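Local coordinates for uncharacterized protein Atu1656 (Agrobacterium tumefaciens, PDB 2OJH), which is of unknown function but folds as a six-bladed beta-propeller of the TolB family, at residues A216-F221 and F233-A238; D246-Q252 and T263-G269; F107-I112 and T126-Y132; S142-C146 and N175-Y180. All blocks are in the same frame, centred on the assembly; numbering follows the deposited sequence.

Contact 1 (A216-F221 and F233-A238)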
# COMPACT_ATOMS: atom_id res chain seq x y z
N ALA A 216 -17.81 5.34 11.67
CA ALA A 216 -17.48 6.62 12.27
C ALA A 216 -16.00 6.97 12.14
O ALA A 216 -15.49 7.81 12.88
CB ALA A 216 -17.89 6.64 13.76
N TYR A 217 -15.29 6.37 11.20
CA TYR A 217 -13.84 6.64 11.10
C TYR A 217 -13.48 7.04 9.70
O TYR A 217 -14.31 6.97 8.80
CB TYR A 217 -13.03 5.39 11.45
CG TYR A 217 -13.30 4.89 12.85
CD1 TYR A 217 -13.00 5.68 13.96
CD2 TYR A 217 -13.86 3.63 13.06
CE1 TYR A 217 -13.25 5.23 15.24
CE2 TYR A 217 -14.11 3.17 14.36
CZ TYR A 217 -13.80 3.98 15.44
OH TYR A 217 -14.06 3.55 16.73
N GLY A 218 -12.24 7.51 9.52
CA GLY A 218 -11.64 7.63 8.19
C GLY A 218 -10.79 6.38 7.92
O GLY A 218 -9.83 6.10 8.64
N ASP A 219 -11.14 5.66 6.86
CA ASP A 219 -10.68 4.30 6.67
C ASP A 219 -9.74 4.43 5.51
O ASP A 219 -10.08 5.06 4.51
CB ASP A 219 -11.89 3.39 6.33
CG ASP A 219 -12.84 3.19 7.52
OD1 ASP A 219 -12.38 3.25 8.67
OD2 ASP A 219 -14.04 2.92 7.30
N TRP A 220 -8.53 3.84 5.65
CA TRP A 220 -7.46 4.13 4.73
C TRP A 220 -6.69 2.85 4.42
O TRP A 220 -6.72 1.88 5.18
CB TRP A 220 -6.51 5.14 5.40
CG TRP A 220 -6.93 6.62 5.27
CD1 TRP A 220 -7.75 7.33 6.10
CD2 TRP A 220 -6.51 7.51 4.25
NE1 TRP A 220 -7.87 8.65 5.64
CE2 TRP A 220 -7.11 8.75 4.48
CE3 TRP A 220 -5.68 7.35 3.11
CZ2 TRP A 220 -6.91 9.84 3.63
CZ3 TRP A 220 -5.49 8.43 2.28
CH2 TRP A 220 -6.08 9.66 2.54
N PHE A 221 -5.97 2.83 3.31
CA PHE A 221 -5.08 1.73 3.02
C PHE A 221 -5.72 0.32 2.97
O PHE A 221 -5.20 -0.60 3.61
CB PHE A 221 -3.89 1.70 4.03
CG PHE A 221 -3.41 3.06 4.46
CD1 PHE A 221 -2.88 3.98 3.53
CD2 PHE A 221 -3.47 3.42 5.81
CE1 PHE A 221 -2.47 5.27 3.94
CE2 PHE A 221 -3.05 4.70 6.24
CZ PHE A 221 -2.54 5.62 5.31
N PHE A 233 -7.03 -2.84 6.98
CA PHE A 233 -7.03 -1.42 6.69
C PHE A 233 -6.82 -0.68 8.01
O PHE A 233 -6.80 -1.32 9.07
CB PHE A 233 -8.31 -0.97 5.95
CG PHE A 233 -9.60 -1.11 6.75
CD1 PHE A 233 -10.24 -2.33 6.82
CD2 PHE A 233 -10.18 -0.01 7.37
CE1 PHE A 233 -11.44 -2.46 7.53
CE2 PHE A 233 -11.38 -0.15 8.12
CZ PHE A 233 -11.98 -1.36 8.19
N VAL A 234 -6.58 0.62 7.94
CA VAL A 234 -6.40 1.45 9.14
C VAL A 234 -7.59 2.39 9.30
O VAL A 234 -8.03 2.97 8.31
CB VAL A 234 -5.15 2.29 9.02
CG1 VAL A 234 -5.04 3.31 10.17
CG2 VAL A 234 -3.88 1.41 8.97
N SER A 235 -8.07 2.59 10.52
CA SER A 235 -9.12 3.57 10.85
C SER A 235 -8.55 4.70 11.72
O SER A 235 -8.06 4.44 12.82
CB SER A 235 -10.28 2.92 11.61
OG SER A 235 -11.13 2.20 10.73
N TYR A 236 -8.59 5.93 11.21
CA TYR A 236 -8.21 7.10 12.00
C TYR A 236 -9.46 7.60 12.71
O TYR A 236 -10.56 7.28 12.27
CB TYR A 236 -7.79 8.21 11.09
CG TYR A 236 -6.43 8.10 10.45
CD1 TYR A 236 -5.30 8.67 11.05
CD2 TYR A 236 -6.29 7.49 9.23
CE1 TYR A 236 -4.04 8.61 10.42
CE2 TYR A 236 -5.03 7.42 8.61
CZ TYR A 236 -3.91 7.99 9.22
OH TYR A 236 -2.65 7.96 8.59
N ASP A 237 -9.31 8.41 13.76
CA ASP A 237 -10.47 9.13 14.27
C ASP A 237 -11.10 10.00 13.16
O ASP A 237 -10.43 10.41 12.21
CB ASP A 237 -10.13 9.98 15.51
CG ASP A 237 -9.63 9.14 16.69
OD1 ASP A 237 -9.78 7.88 16.70
OD2 ASP A 237 -9.06 9.75 17.63
N ALA A 238 -12.40 10.19 13.27
CA ALA A 238 -13.23 10.92 12.30
C ALA A 238 -12.79 12.37 12.12
O ALA A 238 -12.80 12.88 11.00
CB ALA A 238 -14.69 10.88 12.75
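With chi1 at -84° in Trp220 and -75° in Tyr236, CG of each stands anti to the carbonyl carbon, beside the backbone N, and the two rings converge on one face of the hairpin made by strands 217-224 and 230-237. They form an offset edge-to-face pair: the phenol turns its edge toward the face of the indole's five-membered ring, with the planes 80° apart and Tyr236 CD2 3.5 Å from Trp220 CD1. Phe221 crosses Tyr236 at about a right angle and presents its own edge to Val234, Phe221 CD2 to Val234 CG2 being 3.8 Å. Tyrosine suits this buried spot because its hydroxyl reaches past the rings to Pro244 O.

On the other face a polar pair, Asp219 and Ser235, lies beside the Phe233 ring. Ser235 OG donates to Asp219 OD1 at 2.6 Å, meeting the oxygen nearly in line with its C-O bond, and Phe233 CE2 touches the same OD1 at 3.6 Å with the rim of its ring. Asp219 OD2 is bonded to the hydroxyls of Thr213 and Ser215, so the buried carboxylate is gripped by three hydroxyls, which would probably favour its charged form.

Between the faces, the Trp220/Val234 and Gly218/Tyr236 pairs are hydrogen-bonded in both directions and set the register, Trp220 N to Val234 O being 2.8 Å. This is the antiparallel pairing of the first two strands of a four-stranded beta-propeller blade.

Contact 2 (D246-Q252 and T263-G269)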
# COMPACT_ATOMS: atom_id res chain seq x y z
N ASP A 246 1.92 9.43 13.07
CA ASP A 246 2.02 9.54 14.53
C ASP A 246 0.74 9.89 15.26
O ASP A 246 0.71 10.83 16.08
CB ASP A 246 3.16 10.50 14.93
CG ASP A 246 4.53 10.06 14.39
OD1 ASP A 246 4.74 8.87 14.12
OD2 ASP A 246 5.41 10.92 14.23
N LEU A 247 -0.31 9.13 14.97
CA LEU A 247 -1.57 9.26 15.72
C LEU A 247 -1.99 7.90 16.25
O LEU A 247 -1.53 6.87 15.75
CB LEU A 247 -2.67 9.79 14.78
CG LEU A 247 -2.47 11.18 14.19
CD1 LEU A 247 -3.44 11.40 13.05
CD2 LEU A 247 -2.68 12.21 15.28
N ASP A 248 -2.86 7.92 17.24
CA ASP A 248 -3.48 6.72 17.78
C ASP A 248 -4.52 6.23 16.78
O ASP A 248 -5.56 6.87 16.61
CB ASP A 248 -4.11 7.05 19.14
CG ASP A 248 -3.06 7.24 20.21
OD1 ASP A 248 -2.10 6.44 20.23
OD2 ASP A 248 -3.18 8.18 21.02
N VAL A 249 -4.19 5.14 16.07
CA VAL A 249 -5.10 4.55 15.08
C VAL A 249 -5.52 3.10 15.45
O VAL A 249 -5.13 2.60 16.51
CB VAL A 249 -4.55 4.61 13.62
CG1 VAL A 249 -4.24 6.06 13.22
CG2 VAL A 249 -3.31 3.70 13.42
N ARG A 250 -6.35 2.48 14.61
CA ARG A 250 -6.81 1.11 14.78
C ARG A 250 -6.48 0.35 13.50
O ARG A 250 -6.75 0.86 12.42
CB ARG A 250 -8.33 1.07 14.99
CG ARG A 250 -8.83 1.77 16.25
CD ARG A 250 -10.36 1.93 16.22
NE ARG A 250 -10.94 2.16 17.55
CZ ARG A 250 -11.05 3.35 18.14
NH1 ARG A 250 -10.62 4.45 17.55
NH2 ARG A 250 -11.60 3.43 19.35
N VAL A 251 -5.89 -0.83 13.62
CA VAL A 251 -5.70 -1.71 12.47
C VAL A 251 -6.93 -2.62 12.48
O VAL A 251 -7.20 -3.32 13.47
CB VAL A 251 -4.36 -2.48 12.54
CG1 VAL A 251 -4.24 -3.52 11.41
CG2 VAL A 251 -3.17 -1.50 12.49
N GLN A 252 -7.69 -2.57 11.39
CA GLN A 252 -8.96 -3.23 11.29
C GLN A 252 -8.91 -4.36 10.29
O GLN A 252 -8.07 -4.36 9.39
CB GLN A 252 -10.03 -2.26 10.79
CG GLN A 252 -10.14 -0.98 11.55
CD GLN A 252 -10.89 -1.16 12.83
OE1 GLN A 252 -10.29 -1.38 13.86
NE2 GLN A 252 -12.21 -1.11 12.77
N THR A 263 -11.48 -4.76 15.19
CA THR A 263 -10.17 -4.16 15.49
C THR A 263 -9.20 -5.26 15.85
O THR A 263 -9.41 -6.00 16.81
CB THR A 263 -10.28 -3.14 16.64
OG1 THR A 263 -11.21 -2.13 16.26
CG2 THR A 263 -8.94 -2.47 16.91
N LEU A 264 -8.15 -5.42 15.05
CA LEU A 264 -7.13 -6.38 15.38
C LEU A 264 -6.29 -5.85 16.54
O LEU A 264 -6.08 -6.55 17.53
CB LEU A 264 -6.25 -6.66 14.14
CG LEU A 264 -7.03 -7.34 13.02
CD1 LEU A 264 -6.05 -7.62 11.82
CD2 LEU A 264 -7.73 -8.62 13.46
N PHE A 265 -5.80 -4.61 16.44
CA PHE A 265 -5.08 -3.99 17.56
C PHE A 265 -5.07 -2.46 17.40
O PHE A 265 -5.28 -1.98 16.30
CB PHE A 265 -3.65 -4.54 17.67
CG PHE A 265 -2.95 -4.65 16.34
CD1 PHE A 265 -3.06 -5.81 15.59
CD2 PHE A 265 -2.18 -3.59 15.85
CE1 PHE A 265 -2.40 -5.93 14.35
CE2 PHE A 265 -1.50 -3.70 14.62
CZ PHE A 265 -1.64 -4.87 13.88
N ASP A 266 -4.89 -1.74 18.52
CA ASP A 266 -4.56 -0.31 18.49
C ASP A 266 -3.10 -0.15 18.10
O ASP A 266 -2.28 -1.05 18.32
CB ASP A 266 -4.74 0.32 19.85
CG ASP A 266 -6.19 0.32 20.31
OD1 ASP A 266 -7.09 0.19 19.47
OD2 ASP A 266 -6.41 0.45 21.53
N LEU A 267 -2.76 1.01 17.57
CA LEU A 267 -1.41 1.24 17.09
C LEU A 267 -1.09 2.74 17.05
O LEU A 267 -1.97 3.58 16.77
CB LEU A 267 -1.23 0.61 15.71
CG LEU A 267 0.05 0.88 14.95
CD1 LEU A 267 0.59 -0.37 14.30
CD2 LEU A 267 -0.19 1.93 13.87
N PHE A 268 0.16 3.07 17.35
CA PHE A 268 0.63 4.43 17.19
C PHE A 268 1.30 4.48 15.84
O PHE A 268 2.29 3.77 15.57
CB PHE A 268 1.59 4.82 18.31
CG PHE A 268 2.02 6.25 18.24
CD1 PHE A 268 1.19 7.26 18.71
CD2 PHE A 268 3.24 6.59 17.69
CE1 PHE A 268 1.57 8.58 18.64
CE2 PHE A 268 3.64 7.92 17.60
CZ PHE A 268 2.80 8.92 18.09
N GLY A 269 0.72 5.29 14.95
CA GLY A 269 1.18 5.35 13.57
C GLY A 269 0.15 6.00 12.65
O GLY A 269 -0.39 7.06 12.97
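Val251 and Phe265 pack tightly side by side. The valine CB sits over one face of the ring, a CH-pi contact 4.0 Å from the ring centroid, while Val251 CG2 comes within 3.5 Å of Phe265 CE2. Further along the same face Val249 CG2 meets Leu267 CD2 at 3.6 Å. Branched aliphatic groups fit here, since this face is also covered by Phe286 and Tyr288 of strand 285-291.

The strands are the last two of a propeller blade, and their antiparallel ladder is interrupted by two bulges: a classic bulge where Leu264 and Phe265 both face Val251, and a G1 bulge where Asp246 and Leu247 face Gly269. Glycine suits this corner because Leu267 CD2 lies where a side chain would start.

The other face is looser and more exposed. In one of its two conformers Arg250 runs alongside Asp266 without their charged atoms meeting. Thr263 OG1 does bond Gln252 OE1, at 2.7 Å on a lone pair in the carbonyl plane, tying an exposed hydroxyl to a buried amide. At the far end packing tightens again. With CG anti to the backbone N (chi1 -176°), Phe268 reaches Asp246, whose CB lies 3.6 Å from Phe268 CZ; that carboxylate, only 8° from parallel to the ring, is salt-bridged to Arg21.

Contact 3 (F107-I112 and T126-Y132)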
# COMPACT_ATOMS: atom_id res chain seq x y z
N PHE A 107 10.90 14.74 -11.95
CA PHE A 107 9.91 15.77 -12.23
C PHE A 107 9.47 16.57 -11.01
O PHE A 107 8.63 17.47 -11.14
CB PHE A 107 8.70 15.15 -12.93
CG PHE A 107 9.06 14.34 -14.15
CD1 PHE A 107 9.43 14.98 -15.34
CD2 PHE A 107 9.07 12.95 -14.11
CE1 PHE A 107 9.78 14.24 -16.45
CE2 PHE A 107 9.42 12.21 -15.23
CZ PHE A 107 9.76 12.86 -16.39
N GLY A 108 10.03 16.27 -9.84
CA GLY A 108 9.74 17.05 -8.63
C GLY A 108 8.42 16.66 -8.03
O GLY A 108 7.96 17.27 -7.06
N LYS A 109 7.79 15.65 -8.61
CA LYS A 109 6.53 15.11 -8.09
C LYS A 109 6.42 13.64 -8.42
O LYS A 109 7.10 13.17 -9.32
CB LYS A 109 5.31 15.88 -8.58
CG LYS A 109 5.14 16.02 -10.05
CD LYS A 109 4.22 17.21 -10.30
CE LYS A 109 4.44 17.76 -11.68
NZ LYS A 109 3.59 18.96 -11.96
N SER A 110 5.58 12.93 -7.68
CA SER A 110 5.58 11.47 -7.77
C SER A 110 5.29 10.94 -9.17
O SER A 110 4.27 11.30 -9.76
CB SER A 110 4.55 10.89 -6.81
OG SER A 110 4.63 9.47 -6.80
N ALA A 111 6.19 10.09 -9.66
CA ALA A 111 6.03 9.38 -10.93
C ALA A 111 6.33 7.90 -10.70
O ALA A 111 7.23 7.54 -9.92
CB ALA A 111 7.02 9.94 -11.98
N ILE A 112 5.57 7.04 -11.38
CA ILE A 112 5.63 5.60 -11.17
C ILE A 112 6.68 5.00 -12.11
O ILE A 112 6.77 5.37 -13.28
CB ILE A 112 4.22 4.96 -11.34
CG1 ILE A 112 3.27 5.45 -10.23
CG2 ILE A 112 4.30 3.46 -11.28
CD1 ILE A 112 1.80 5.00 -10.46
N THR A 126 4.36 6.41 -15.87
CA THR A 126 3.34 7.43 -15.95
C THR A 126 3.83 8.80 -16.42
O THR A 126 4.69 9.42 -15.78
CB THR A 126 2.71 7.64 -14.60
OG1 THR A 126 3.74 7.93 -13.65
CG2 THR A 126 1.95 6.40 -14.19
N LYS A 127 3.27 9.27 -17.54
CA LYS A 127 3.61 10.57 -18.08
C LYS A 127 2.76 11.68 -17.47
O LYS A 127 3.10 12.84 -17.62
CB LYS A 127 3.47 10.57 -19.60
CG LYS A 127 4.52 9.68 -20.28
CD LYS A 127 4.22 9.52 -21.74
CE LYS A 127 5.14 8.48 -22.36
NZ LYS A 127 4.80 8.38 -23.79
N ASN A 128 1.68 11.31 -16.79
CA ASN A 128 0.74 12.27 -16.18
C ASN A 128 0.89 12.21 -14.68
O ASN A 128 0.75 11.13 -14.08
CB ASN A 128 -0.69 11.94 -16.59
CG ASN A 128 -0.90 12.01 -18.12
OD1 ASN A 128 -0.37 12.89 -18.80
ND2 ASN A 128 -1.68 11.07 -18.65
N LEU A 129 1.20 13.36 -14.07
CA LEU A 129 1.68 13.42 -12.68
C LEU A 129 0.85 14.36 -11.83
O LEU A 129 0.14 15.22 -12.36
CB LEU A 129 3.16 13.86 -12.65
CG LEU A 129 4.07 13.12 -13.62
CD1 LEU A 129 5.51 13.61 -13.54
CD2 LEU A 129 4.04 11.60 -13.35
N PRO A 130 0.91 14.18 -10.49
CA PRO A 130 1.58 13.06 -9.85
C PRO A 130 0.74 11.77 -9.85
O PRO A 130 -0.50 11.82 -9.85
CB PRO A 130 1.76 13.55 -8.41
CG PRO A 130 0.65 14.48 -8.18
CD PRO A 130 0.28 15.09 -9.50
N SER A 131 1.44 10.64 -9.84
CA SER A 131 0.82 9.32 -9.75
C SER A 131 1.49 8.45 -8.66
O SER A 131 2.72 8.42 -8.54
CB SER A 131 0.88 8.63 -11.10
OG SER A 131 0.24 9.41 -12.10
N TYR A 132 0.66 7.78 -7.85
CA TYR A 132 1.13 7.04 -6.66
C TYR A 132 0.81 5.54 -6.79
O TYR A 132 -0.35 5.15 -6.78
CB TYR A 132 0.49 7.62 -5.40
CG TYR A 132 0.76 9.10 -5.26
CD1 TYR A 132 1.92 9.56 -4.60
CD2 TYR A 132 -0.11 10.05 -5.81
CE1 TYR A 132 2.17 10.93 -4.46
CE2 TYR A 132 0.15 11.39 -5.71
CZ TYR A 132 1.29 11.82 -5.03
OH TYR A 132 1.53 13.18 -4.92
O HOH W 1 4.33 14.07 -5.25
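Ser110 and Ser131 bring the two chains together through one backbone bond, Ser131 N to Ser110 O at 2.9 Å, whose donor stands 41° out of the carbonyl plane, just after the cis peptide that precedes Pro130. The Ser110 side chain answers in the reverse direction: Ser110 OG donates to Ser131 O at 2.8 Å. Small and hydroxylated, this serine also packs closely against the tyrosine ring, Ser110 CB lying 3.3 Å from Tyr132 CE1. A water joins the same two residues, accepting from Ser110 N at 3.0 Å and hydrogen-bonded to Tyr132 OH.

Thr126 supplies a side-chain acceptor for the backbone of Ile112. Its OG1 is set between the backbone N and the carbonyl carbon (chi1 55°) and takes the N-H of Ile112 at 3.0 Å, almost straight at 172°, while the methyl CG2 packs against the isoleucine.

Leu129 fills the apolar corner with its fork. One prong, CD1, touches Phe107 CB at 3.6 Å; the other, CD2, lies 3.7 Å from Ala111 CB, and alanine's methyl suits this close approach. Ser131 OG turns back on its own segment to donate to Asn128 O at 2.7 Å, and Arg149 bonds both this hydroxyl and Pro130 O.

Such packing belongs to the junction between two propeller blades, where the chain leaves the outermost strand of one blade, 123-124, and passes the start of the third strand, 111-116, to begin the innermost strand of the next, 131-136.

Contact 4 (S142-C146 and N175-Y180)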
# COMPACT_ATOMS: atom_id res chain seq x y z
N SER A 142 -1.07 -5.65 -15.24
CA SER A 142 -1.56 -4.29 -15.04
C SER A 142 -1.26 -3.84 -13.61
O SER A 142 -0.97 -4.67 -12.76
CB SER A 142 -3.07 -4.23 -15.26
OG SER A 142 -3.40 -4.52 -16.60
N PHE A 143 -1.29 -2.54 -13.37
CA PHE A 143 -1.23 -2.05 -11.99
C PHE A 143 -2.20 -0.90 -11.79
O PHE A 143 -2.69 -0.29 -12.74
CB PHE A 143 0.19 -1.66 -11.56
CG PHE A 143 0.81 -0.54 -12.39
CD1 PHE A 143 0.53 0.79 -12.11
CD2 PHE A 143 1.69 -0.84 -13.44
CE1 PHE A 143 1.10 1.82 -12.87
CE2 PHE A 143 2.26 0.19 -14.20
CZ PHE A 143 1.96 1.52 -13.91
N THR A 144 -2.51 -0.62 -10.53
CA THR A 144 -3.47 0.42 -10.23
C THR A 144 -2.79 1.49 -9.37
O THR A 144 -1.81 1.19 -8.66
CB THR A 144 -4.72 -0.19 -9.57
OG1 THR A 144 -5.72 0.82 -9.40
CG2 THR A 144 -4.37 -0.81 -8.20
N TYR A 145 -3.33 2.71 -9.39
CA TYR A 145 -2.67 3.83 -8.71
C TYR A 145 -3.58 5.00 -8.47
O TYR A 145 -4.69 5.10 -9.04
CB TYR A 145 -1.44 4.29 -9.51
CG TYR A 145 -1.65 4.70 -10.97
CD1 TYR A 145 -1.80 3.73 -11.97
CD2 TYR A 145 -1.61 6.04 -11.35
CE1 TYR A 145 -1.98 4.10 -13.30
CE2 TYR A 145 -1.77 6.42 -12.67
CZ TYR A 145 -1.95 5.43 -13.65
OH TYR A 145 -2.08 5.79 -14.99
N CYS A 146 -3.12 5.92 -7.62
CA CYS A 146 -3.87 7.16 -7.38
C CYS A 146 -3.19 8.16 -8.31
O CYS A 146 -1.94 8.24 -8.33
CB CYS A 146 -3.75 7.63 -5.94
SG CYS A 146 -4.57 9.25 -5.66
N ASN A 175 -10.24 10.06 -4.27
CA ASN A 175 -10.17 8.60 -4.28
C ASN A 175 -8.72 8.21 -4.26
O ASN A 175 -7.94 8.71 -5.06
CB ASN A 175 -10.85 8.05 -5.53
CG ASN A 175 -12.26 8.54 -5.65
OD1 ASN A 175 -13.16 8.12 -4.89
ND2 ASN A 175 -12.47 9.48 -6.57
N ASP A 176 -8.37 7.30 -3.35
CA ASP A 176 -6.97 7.01 -3.09
C ASP A 176 -6.78 5.54 -2.73
O ASP A 176 -7.75 4.79 -2.56
CB ASP A 176 -6.50 7.90 -1.94
CG ASP A 176 -5.00 8.13 -1.93
OD1 ASP A 176 -4.23 7.37 -2.55
OD2 ASP A 176 -4.60 9.11 -1.28
N GLY A 177 -5.51 5.12 -2.66
CA GLY A 177 -5.14 3.79 -2.16
C GLY A 177 -5.82 2.57 -2.77
O GLY A 177 -6.40 1.76 -2.02
N PRO A 178 -5.71 2.39 -4.11
CA PRO A 178 -6.29 1.23 -4.78
C PRO A 178 -5.47 -0.05 -4.65
O PRO A 178 -4.23 -0.02 -4.80
CB PRO A 178 -6.35 1.66 -6.25
CG PRO A 178 -5.28 2.68 -6.40
CD PRO A 178 -5.06 3.32 -5.07
N ASP A 179 -6.15 -1.18 -4.46
CA ASP A 179 -5.43 -2.47 -4.42
C ASP A 179 -6.41 -3.54 -4.92
O ASP A 179 -7.59 -3.46 -4.64
CB ASP A 179 -4.97 -2.72 -2.97
CG ASP A 179 -3.97 -3.86 -2.83
OD1 ASP A 179 -3.58 -4.45 -3.84
OD2 ASP A 179 -3.56 -4.13 -1.67
N TYR A 180 -5.93 -4.50 -5.70
CA TYR A 180 -6.81 -5.50 -6.29
C TYR A 180 -7.30 -6.58 -5.33
O TYR A 180 -6.57 -6.99 -4.42
CB TYR A 180 -6.08 -6.24 -7.40
CG TYR A 180 -5.75 -5.42 -8.62
CD1 TYR A 180 -4.63 -4.58 -8.63
CD2 TYR A 180 -6.55 -5.48 -9.75
CE1 TYR A 180 -4.31 -3.84 -9.78
CE2 TYR A 180 -6.24 -4.74 -10.88
CZ TYR A 180 -5.12 -3.93 -10.89
OH TYR A 180 -4.82 -3.22 -12.05
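Thr144 lies at the middle of the contact between strands 142-149 and 175-180, meeting both Pro178 and Tyr180. Its CB already touches the phenol of the opposite segment, 3.7 Å from Tyr180 CE1. There the side chain divides. The OG1 branch, anti to the backbone N (chi1 -174°), lies against the proline ring at 3.3 Å from Pro178 CB, and its polar need is met by Tyr156 O on its own sheet. The methyl branch CG2 presses on Tyr180 CE1 at 3.4 Å and on Pro178 O at 3.5 Å. Threonine suits the place: one branch satisfies a backbone carbonyl while the other offers an apolar surface to the neighbouring sheet.

Pro178, rigid and compact, pushes its CG to 3.5 Å from Tyr145 C, with Ile155 and Ile187 also against its ring. Tyr180 slides past Thr144 in the opposite direction and lays its OH beside the carbonyl carbon of Phe143. At the other end Cys146 CB meets Asp176 OD1 at 3.4 Å. That oxygen also accepts Gly177 N in a short, bent bond, and Gly177 has a positive phi that glycine tolerates well. A bound acetic acid, probably from the crystallisation liquor, lies near the Asp176 carboxylate.

The strands run nearly antiparallel, at 165°, yet they are not paired as neighbours in one sheet; side chains do the joining. This is the face-to-face packing of successive blades of a beta-propeller, the second strand of one blade against the innermost strand of the next.

Contacts 1 and 2 belong to one blade, sharing a sheet in which strands 230-237 and 247-255 are neighbours; both rest on backbone ladders, but contact 1 is mostly buried, whereas contact 2, towards the outer edge, keeps exposed polar residues. Contacts 3 and 4 join different blades. They meet where Tyr132 N probably bonds Cys146 O, yet differ in chemistry: contact 3, its centre about 17 Å from the centre of the chain and partly exposed, uses hydroxyls and a water, while contact 4, its centre about 9 Å from that point, is buried and rests on side-chain packing. Contact 4 also touches contact 1, Trp220 CZ3 lying 3.7 Å from Asp176 OD2.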